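Local coordinates for protein leucyl-tRNA synthetase subunit alpha (Aquifex aeolicus, PDB 3O0A) that carries the CP1 hydrolytic domain of a leucine–tRNA ligase, which probably edits by hydrolysing tRNA charged with the wrong amino acid, at residues 10-15 / 111-116; 48-53 / 199-204. All blocks are in the same frame, centred on the assembly; numbering follows the deposited sequence.

Contact 1 of 2, residues 10-15 / 111-116; sequences FYVEIE and VYATNP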
ATOM      1  N   PHE A  10      -1.909   5.534   5.519  1.00 10.74           N
ATOM      2  CA  PHE A  10      -1.456   4.297   6.154  1.00 10.10           C
ATOM      3  C   PHE A  10      -0.338   4.665   7.132  1.00 10.90           C
ATOM      4  O   PHE A  10       0.231   5.749   7.033  1.00 10.85           O
ATOM      5  CB  PHE A  10      -0.981   3.297   5.091  1.00 10.23           C
ATOM      6  CG  PHE A  10      -2.115   2.666   4.330  1.00 10.80           C
ATOM      7  CD1 PHE A  10      -2.852   3.408   3.400  1.00 12.32           C
ATOM      8  CD2 PHE A  10      -2.471   1.340   4.569  1.00  9.25           C
ATOM      9  CE1 PHE A  10      -3.923   2.826   2.706  1.00 11.75           C
ATOM     10  CE2 PHE A  10      -3.535   0.754   3.879  1.00 11.83           C
ATOM     11  CZ  PHE A  10      -4.257   1.505   2.936  1.00 11.40           C
ATOM     12  N   TYR A  11      -0.037   3.782   8.079  1.00 11.33           N
ATOM     13  CA  TYR A  11       1.076   4.052   8.985  1.00 11.81           C
ATOM     14  C   TYR A  11       1.680   2.787   9.542  1.00 12.14           C
ATOM     15  O   TYR A  11       0.982   1.815   9.809  1.00 13.58           O
ATOM     16  CB  TYR A  11       0.645   4.988  10.130  1.00 11.91           C
ATOM     17  CG  TYR A  11      -0.593   4.546  10.882  1.00 12.05           C
ATOM     18  CD1 TYR A  11      -1.866   4.957  10.468  1.00 12.95           C
ATOM     19  CD2 TYR A  11      -0.502   3.714  12.006  1.00 13.11           C
ATOM     20  CE1 TYR A  11      -3.022   4.563  11.150  1.00 15.10           C
ATOM     21  CE2 TYR A  11      -1.670   3.298  12.706  1.00 14.21           C
ATOM     22  CZ  TYR A  11      -2.919   3.730  12.263  1.00 15.13           C
ATOM     23  OH  TYR A  11      -4.073   3.346  12.921  1.00 15.08           O
ATOM     24  N   VAL A  12       2.990   2.815   9.724  1.00 12.09           N
ATOM     25  CA  VAL A  12       3.674   1.743  10.430  1.00 12.06           C
ATOM     26  C   VAL A  12       3.722   2.124  11.900  1.00 13.19           C
ATOM     27  O   VAL A  12       4.299   3.158  12.266  1.00 13.22           O
ATOM     28  CB  VAL A  12       5.097   1.520   9.876  1.00 12.27           C
ATOM     29  CG1 VAL A  12       5.819   0.466  10.679  1.00 11.69           C
ATOM     30  CG2 VAL A  12       5.047   1.132   8.398  1.00 12.89           C
ATOM     31  N   GLU A  13       3.083   1.301  12.732  1.00 13.42           N
ATOM     32  CA  GLU A  13       3.147   1.482  14.180  1.00 15.25           C
ATOM     33  C   GLU A  13       4.504   1.034  14.701  1.00 16.00           C
ATOM     34  O   GLU A  13       4.991  -0.044  14.339  1.00 15.66           O
ATOM     35  CB  GLU A  13       2.059   0.667  14.865  1.00 15.70           C
ATOM     36  CG  GLU A  13       0.653   1.111  14.516  1.00 16.59           C
ATOM     37  CD  GLU A  13      -0.380   0.191  15.123  1.00 21.28           C
ATOM     38  OE1 GLU A  13      -0.146  -0.282  16.256  1.00 23.27           O
ATOM     39  OE2 GLU A  13      -1.395  -0.104  14.455  1.00 21.79           O
ATOM     40  N   ILE A  14       5.108   1.871  15.538  1.00 16.67           N
ATOM     41  CA  ILE A  14       6.401   1.557  16.153  1.00 17.91           C
ATOM     42  C   ILE A  14       6.283   1.717  17.666  1.00 19.65           C
ATOM     43  O   ILE A  14       6.280   2.841  18.180  1.00 20.03           O
ATOM     44  CB  ILE A  14       7.532   2.465  15.597  1.00 16.98           C
ATOM     45  CG1 ILE A  14       7.702   2.307  14.073  1.00 17.54           C
ATOM     46  CG2 ILE A  14       8.853   2.215  16.338  1.00 18.60           C
ATOM     47  CD1 ILE A  14       8.195   0.945  13.638  1.00 17.28           C
ATOM     48  N   GLU A  15       6.193   0.576  18.347  1.00 21.21           N
ATOM     49  CA  GLU A  15       5.925   0.482  19.789  1.00 23.82           C
ATOM     50  C   GLU A  15       7.096   0.972  20.648  1.00 24.12           C
ATOM     51  O   GLU A  15       6.898   1.526  21.739  1.00 24.48           O
ATOM     52  CB  GLU A  15       5.569  -0.972  20.130  1.00 24.95           C
ATOM     53  CG  GLU A  15       5.393  -1.298  21.610  1.00 30.21           C
ATOM     54  CD  GLU A  15       4.141  -0.676  22.212  1.00 35.04           C
ATOM     55  OE1 GLU A  15       3.090  -0.644  21.527  1.00 37.23           O
ATOM     56  OE2 GLU A  15       4.211  -0.224  23.375  1.00 38.19           O
ATOM     57  N   VAL A 111       8.390  -4.483   7.138  1.00 10.78           N
ATOM     58  CA  VAL A 111       7.483  -3.816   8.073  1.00 11.09           C
ATOM     59  C   VAL A 111       6.050  -4.006   7.609  1.00 10.94           C
ATOM     60  O   VAL A 111       5.809  -4.305   6.435  1.00 10.98           O
ATOM     61  CB  VAL A 111       7.790  -2.299   8.214  1.00  9.91           C
ATOM     62  CG1 VAL A 111       9.201  -2.101   8.822  1.00 11.65           C
ATOM     63  CG2 VAL A 111       7.672  -1.565   6.862  1.00 11.37           C
ATOM     64  N   TYR A 112       5.119  -3.810   8.537  1.00 11.27           N
ATOM     65  CA  TYR A 112       3.694  -3.910   8.244  1.00 11.97           C
ATOM     66  C   TYR A 112       3.001  -2.592   8.557  1.00 11.77           C
ATOM     67  O   TYR A 112       3.154  -2.026   9.653  1.00 12.08           O
ATOM     68  CB  TYR A 112       3.080  -5.044   9.056  1.00 13.73           C
ATOM     69  CG  TYR A 112       3.668  -6.384   8.697  1.00 15.19           C
ATOM     70  CD1 TYR A 112       4.884  -6.806   9.239  1.00 15.93           C
ATOM     71  CD2 TYR A 112       3.020  -7.220   7.790  1.00 17.96           C
ATOM     72  CE1 TYR A 112       5.437  -8.045   8.885  1.00 16.40           C
ATOM     73  CE2 TYR A 112       3.550  -8.452   7.451  1.00 17.82           C
ATOM     74  CZ  TYR A 112       4.754  -8.853   7.988  1.00 18.95           C
ATOM     75  OH  TYR A 112       5.268 -10.079   7.640  1.00 18.42           O
ATOM     76  N   ALA A 113       2.267  -2.095   7.578  1.00 11.60           N
ATOM     77  CA  ALA A 113       1.521  -0.858   7.745  1.00 11.42           C
ATOM     78  C   ALA A 113       0.131  -1.203   8.266  1.00 12.02           C
ATOM     79  O   ALA A 113      -0.475  -2.192   7.853  1.00 13.28           O
ATOM     80  CB  ALA A 113       1.408  -0.150   6.408  1.00 12.05           C
ATOM     81  N   THR A 114      -0.374  -0.371   9.166  1.00 11.28           N
ATOM     82  CA  THR A 114      -1.741  -0.501   9.616  1.00 11.31           C
ATOM     83  C   THR A 114      -2.643   0.181   8.605  1.00 11.60           C
ATOM     84  O   THR A 114      -2.410   1.328   8.209  1.00 11.19           O
ATOM     85  CB  THR A 114      -1.918   0.113  11.007  1.00 12.48           C
ATOM     86  OG1 THR A 114      -1.017  -0.535  11.913  1.00 12.76           O
ATOM     87  CG2 THR A 114      -3.357  -0.050  11.493  1.00 11.96           C
ATOM     88  N   ASN A 115      -3.661  -0.560   8.180  1.00 12.05           N
ATOM     89  CA  ASN A 115      -4.721  -0.027   7.335  1.00 12.33           C
ATOM     90  C   ASN A 115      -5.687   0.770   8.223  1.00 12.63           C
ATOM     91  O   ASN A 115      -6.289   0.208   9.148  1.00 13.21           O
ATOM     92  CB  ASN A 115      -5.433  -1.205   6.656  1.00 12.85           C
ATOM     93  CG  ASN A 115      -6.503  -0.765   5.675  1.00 12.48           C
ATOM     94  OD1 ASN A 115      -7.055   0.331   5.780  1.00 11.55           O
ATOM     95  ND2 ASN A 115      -6.797  -1.627   4.704  1.00 11.62           N
ATOM     96  N   PRO A 116      -5.832   2.083   7.963  1.00 12.01           N
ATOM     97  CA  PRO A 116      -6.665   2.941   8.827  1.00 12.92           C
ATOM     98  C   PRO A 116      -8.156   2.585   8.747  1.00 13.40           C
ATOM     99  O   PRO A 116      -8.921   2.975   9.626  1.00 13.91           O
ATOM    100  CB  PRO A 116      -6.415   4.348   8.262  1.00 12.91           C
ATOM    101  CG  PRO A 116      -6.058   4.116   6.842  1.00 12.36           C
ATOM    102  CD  PRO A 116      -5.247   2.842   6.846  1.00 12.01           C
TER
HETATM  103  O   HOH W   1       1.726  -1.091  11.724  1.00 12.47           O
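Two flat rings from successive residues, F10 and Y11, each receive an aliphatic group from the end of strand 106-114 or the residues after it. F10 holds CG anti to its carbonyl carbon, and P116 sets its CD almost over the centre of the ring, 3.9 Å from the centroid, a CH-pi contact. N115 runs alongside in the same direction, F10 CE2 lying 3.8 Å from N115 CG, with its amide plane turned 42° from the ring; its OD1 takes a hydrogen bond from A117 N. An alanine in place of F10 would probably loosen the packing of N115 and P116, since the ring they rest on would be lost. Y11 takes the crowded position between N and carbonyl carbon (chi1 52°), which brings its ring under T114, CB lying 4.1 Å from the centroid. R37 adds a cation-pi contact to this ring. T114 N gives Y11 O a short bond of 2.7 Å, and the return bond is weak. This antiparallel hydrogen-bonded pair is the only bridge between the segments, whose strands run 128° apart; it joins strand 6-13 of the three-stranded sheet to edge strand 106-114 of the mixed sheet. V12 CG2 meets V111 CG2 at 4.1 Å. At the exposed side chain of E13, T114 OG1 donates to E13 OE2 over 2.6 Å, from above the carboxylate plane, and accepts from a water that also joins E13 N and Y112 O. A salt bridge from K121 reaches the same OE2; with lysine and hydroxyl both directed at it, the carboxylate is likely to stay ionised.

Contact 2 of 2, residues 48-53 / 199-204; sequences DTVFGA and RKITEW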
ATOM      1  N   ASP A  48     -12.992   3.350  -2.397  1.00 16.08           N
ATOM      2  CA  ASP A  48     -14.023   2.340  -2.158  1.00 16.79           C
ATOM      3  C   ASP A  48     -13.451   0.939  -1.904  1.00 16.83           C
ATOM      4  O   ASP A  48     -14.146   0.081  -1.363  1.00 17.57           O
ATOM      5  CB  ASP A  48     -15.053   2.296  -3.312  1.00 18.01           C
ATOM      6  CG  ASP A  48     -14.412   2.076  -4.690  1.00 19.00           C
ATOM      7  OD1 ASP A  48     -13.284   2.553  -4.953  1.00 17.65           O
ATOM      8  OD2 ASP A  48     -15.062   1.439  -5.535  1.00 21.74           O
ATOM      9  N   THR A  49     -12.185   0.731  -2.272  1.00 16.23           N
ATOM     10  CA  THR A  49     -11.518  -0.571  -2.145  1.00 16.20           C
ATOM     11  C   THR A  49     -10.540  -0.658  -0.960  1.00 14.43           C
ATOM     12  O   THR A  49      -9.815  -1.656  -0.818  1.00 14.86           O
ATOM     13  CB  THR A  49     -10.768  -0.959  -3.445  1.00 16.49           C
ATOM     14  OG1 THR A  49      -9.641  -0.096  -3.653  1.00 17.23           O
ATOM     15  CG2 THR A  49     -11.714  -0.896  -4.660  1.00 19.44           C
ATOM     16  N   VAL A  50     -10.526   0.370  -0.109  1.00 13.71           N
ATOM     17  CA  VAL A  50      -9.495   0.471   0.938  1.00 12.50           C
ATOM     18  C   VAL A  50      -9.500  -0.742   1.892  1.00 13.01           C
ATOM     19  O   VAL A  50      -8.448  -1.170   2.376  1.00 12.39           O
ATOM     20  CB  VAL A  50      -9.588   1.816   1.718  1.00 12.39           C
ATOM     21  CG1 VAL A  50     -10.868   1.877   2.546  1.00 12.54           C
ATOM     22  CG2 VAL A  50      -8.318   2.030   2.620  1.00 12.48           C
ATOM     23  N   PHE A  51     -10.681  -1.309   2.148  1.00 13.77           N
ATOM     24  CA  PHE A  51     -10.743  -2.470   3.039  1.00 14.44           C
ATOM     25  C   PHE A  51     -10.091  -3.695   2.402  1.00 15.49           C
ATOM     26  O   PHE A  51      -9.790  -4.670   3.091  1.00 16.55           O
ATOM     27  CB  PHE A  51     -12.184  -2.779   3.454  1.00 14.83           C
ATOM     28  CG  PHE A  51     -12.758  -1.789   4.437  1.00 14.62           C
ATOM     29  CD1 PHE A  51     -13.290  -0.580   3.998  1.00 13.65           C
ATOM     30  CD2 PHE A  51     -12.780  -2.081   5.809  1.00 14.94           C
ATOM     31  CE1 PHE A  51     -13.835   0.349   4.907  1.00 13.97           C
ATOM     32  CE2 PHE A  51     -13.330  -1.170   6.732  1.00 14.63           C
ATOM     33  CZ  PHE A  51     -13.855   0.055   6.280  1.00 13.80           C
ATOM     34  N   GLY A  52      -9.870  -3.632   1.090  1.00 15.47           N
ATOM     35  CA  GLY A  52      -9.299  -4.750   0.339  1.00 15.98           C
ATOM     36  C   GLY A  52      -7.803  -4.647   0.148  1.00 15.34           C
ATOM     37  O   GLY A  52      -7.207  -5.481  -0.531  1.00 16.42           O
ATOM     38  N   ALA A  53      -7.189  -3.633   0.759  1.00 14.54           N
ATOM     39  CA  ALA A  53      -5.738  -3.476   0.668  1.00 14.29           C
ATOM     40  C   ALA A  53      -5.060  -4.591   1.448  1.00 14.86           C
ATOM     41  O   ALA A  53      -5.285  -4.748   2.648  1.00 15.87           O
ATOM     42  CB  ALA A  53      -5.291  -2.081   1.164  1.00 13.66           C
ATOM     43  N   ARG A 199     -17.132   8.212  -1.750  1.00 18.90           N
ATOM     44  CA  ARG A 199     -17.387   9.414  -0.966  1.00 18.44           C
ATOM     45  C   ARG A 199     -17.487   9.140   0.532  1.00 17.28           C
ATOM     46  O   ARG A 199     -16.889   9.853   1.342  1.00 16.77           O
ATOM     47  CB  ARG A 199     -18.674  10.081  -1.455  1.00 19.74           C
ATOM     48  CG  ARG A 199     -19.085  11.322  -0.697  1.00 23.25           C
ATOM     49  CD  ARG A 199     -20.062  12.163  -1.523  1.00 27.61           C
ATOM     50  NE  ARG A 199     -21.428  11.640  -1.543  1.00 31.60           N
ATOM     51  CZ  ARG A 199     -21.942  10.836  -2.474  1.00 33.57           C
ATOM     52  NH1 ARG A 199     -21.208  10.396  -3.493  1.00 35.43           N
ATOM     53  NH2 ARG A 199     -23.207  10.454  -2.376  1.00 35.88           N
ATOM     54  N   LYS A 200     -18.278   8.135   0.892  1.00 17.02           N
ATOM     55  CA  LYS A 200     -18.566   7.866   2.306  1.00 16.36           C
ATOM     56  C   LYS A 200     -17.291   7.458   3.036  1.00 14.77           C
ATOM     57  O   LYS A 200     -17.031   7.933   4.147  1.00 14.44           O
ATOM     58  CB  LYS A 200     -19.658   6.795   2.471  1.00 16.47           C
ATOM     59  CG  LYS A 200     -21.037   7.166   1.912  1.00 18.10           C
ATOM     60  CD  LYS A 200     -21.617   8.385   2.592  1.00 17.85           C
ATOM     61  CE  LYS A 200     -22.997   8.696   2.013  1.00 19.92           C
ATOM     62  NZ  LYS A 200     -23.621   9.778   2.776  1.00 20.40           N
ATOM     63  N   ILE A 201     -16.490   6.593   2.415  1.00 14.64           N
ATOM     64  CA  ILE A 201     -15.218   6.163   3.013  1.00 13.96           C
ATOM     65  C   ILE A 201     -14.222   7.321   3.112  1.00 14.50           C
ATOM     66  O   ILE A 201     -13.563   7.509   4.148  1.00 13.91           O
ATOM     67  CB  ILE A 201     -14.605   4.938   2.278  1.00 13.84           C
ATOM     68  CG1 ILE A 201     -15.472   3.703   2.573  1.00 14.76           C
ATOM     69  CG2 ILE A 201     -13.119   4.741   2.682  1.00 13.11           C
ATOM     70  CD1 ILE A 201     -15.204   2.490   1.701  1.00 14.73           C
ATOM     71  N   THR A 202     -14.139   8.114   2.052  1.00 14.90           N
ATOM     72  CA  THR A 202     -13.217   9.241   2.041  1.00 15.85           C
ATOM     73  C   THR A 202     -13.591  10.250   3.135  1.00 16.03           C
ATOM     74  O   THR A 202     -12.712  10.724   3.857  1.00 16.72           O
ATOM     75  CB  THR A 202     -13.125   9.936   0.659  1.00 15.89           C
ATOM     76  OG1 THR A 202     -12.742   8.989  -0.344  1.00 16.81           O
ATOM     77  CG2 THR A 202     -12.054  11.005   0.692  1.00 17.62           C
ATOM     78  N   GLU A 203     -14.877  10.563   3.274  1.00 17.35           N
ATOM     79  CA  GLU A 203     -15.300  11.507   4.328  1.00 18.28           C
ATOM     80  C   GLU A 203     -15.007  10.987   5.732  1.00 17.10           C
ATOM     81  O   GLU A 203     -14.611  11.758   6.610  1.00 16.60           O
ATOM     82  CB  GLU A 203     -16.782  11.887   4.226  1.00 20.02           C
ATOM     83  CG  GLU A 203     -17.330  12.595   5.495  1.00 25.92           C
ATOM     84  CD  GLU A 203     -16.821  14.032   5.716  1.00 31.35           C
ATOM     85  OE1 GLU A 203     -15.582  14.265   5.766  1.00 34.68           O
ATOM     86  OE2 GLU A 203     -17.682  14.932   5.867  1.00 35.46           O
ATOM     87  N   TRP A 204     -15.222   9.690   5.939  1.00 16.12           N
ATOM     88  CA  TRP A 204     -14.962   9.050   7.231  1.00 15.96           C
ATOM     89  C   TRP A 204     -13.481   9.138   7.595  1.00 14.76           C
ATOM     90  O   TRP A 204     -13.118   9.523   8.703  1.00 14.40           O
ATOM     91  CB  TRP A 204     -15.415   7.594   7.166  1.00 16.24           C
ATOM     92  CG  TRP A 204     -15.185   6.749   8.390  1.00 16.23           C
ATOM     93  CD1 TRP A 204     -15.677   6.947   9.659  1.00 17.33           C
ATOM     94  CD2 TRP A 204     -14.464   5.523   8.426  1.00 15.86           C
ATOM     95  NE1 TRP A 204     -15.269   5.919  10.489  1.00 17.33           N
ATOM     96  CE2 TRP A 204     -14.528   5.030   9.751  1.00 16.74           C
ATOM     97  CE3 TRP A 204     -13.752   4.792   7.464  1.00 16.50           C
ATOM     98  CZ2 TRP A 204     -13.916   3.840  10.130  1.00 17.30           C
ATOM     99  CZ3 TRP A 204     -13.136   3.605   7.852  1.00 16.26           C
ATOM    100  CH2 TRP A 204     -13.235   3.142   9.171  1.00 16.67           C
TER
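The 3-10 segment 48-52, in the connection between strands 37-44 and 55-58, includes the last two residues, D48 and T49, of the threonine-rich TTRPDT sequence, which in CP1 domains of related leucyl-tRNA synthetases lines the editing pocket. Helix 194-207 packs on this turn through two side chains one helical turn apart, I201 and W204, with no hydrogen bond crossing between the segments. I201 does most of the work and uses both branches. Its CG2 passes V50 CG1 at 3.6 Å, the two side chains sliding past each other in opposite directions; V50 offers CG1 from the crowded position between its N and carbonyl carbon (chi1 68°). The other branch of I201 is extended (chi2 167°), which carries CD1 to within 4.0 Å of D48 O and to the edge of the F51 ring, near its plane, 4.1 Å from F51 CE1. W204, with CG anti to its backbone N (chi1 178°), brings the six-membered part of its indole to the tip of F51, CZ3 lying 3.9 Å from F51 CZ, the side chains crossing at about a right angle. The turn itself is held by the bond from G52 N to T49 O, 2.7 Å. The D48 carboxylate forms a salt bridge with R46, and its side chain also touches S194, A197 and K198 earlier in helix 194-207. W204 also meets F189 edge to face and R208 through a cation-pi contact. V50 touches I8 and F10 of strand 6-13 and M140 of strand 138-141 as well as I201, placing the turn between helix and strands.

Contacts 1 and 2 have centres about 17 Å apart and meet physically: N115 ND2 lies 2.9 Å from V50 O, a probable hydrogen bond, and F10 CZ packs on V50 CG2 and A53 CB. Along the chain their segments alternate, in the order 10-15, 48-53, 111-116, 199-204, so the two contacts interleave along the chain. Contact 1 bridges the two larger sheets; contact 2 fastens helix 194-207 to the connection between strands 37-44 and 55-58, one from each sheet. Together they connect both sheets and helix 194-207, the last helix of this hydrolytic domain fragment.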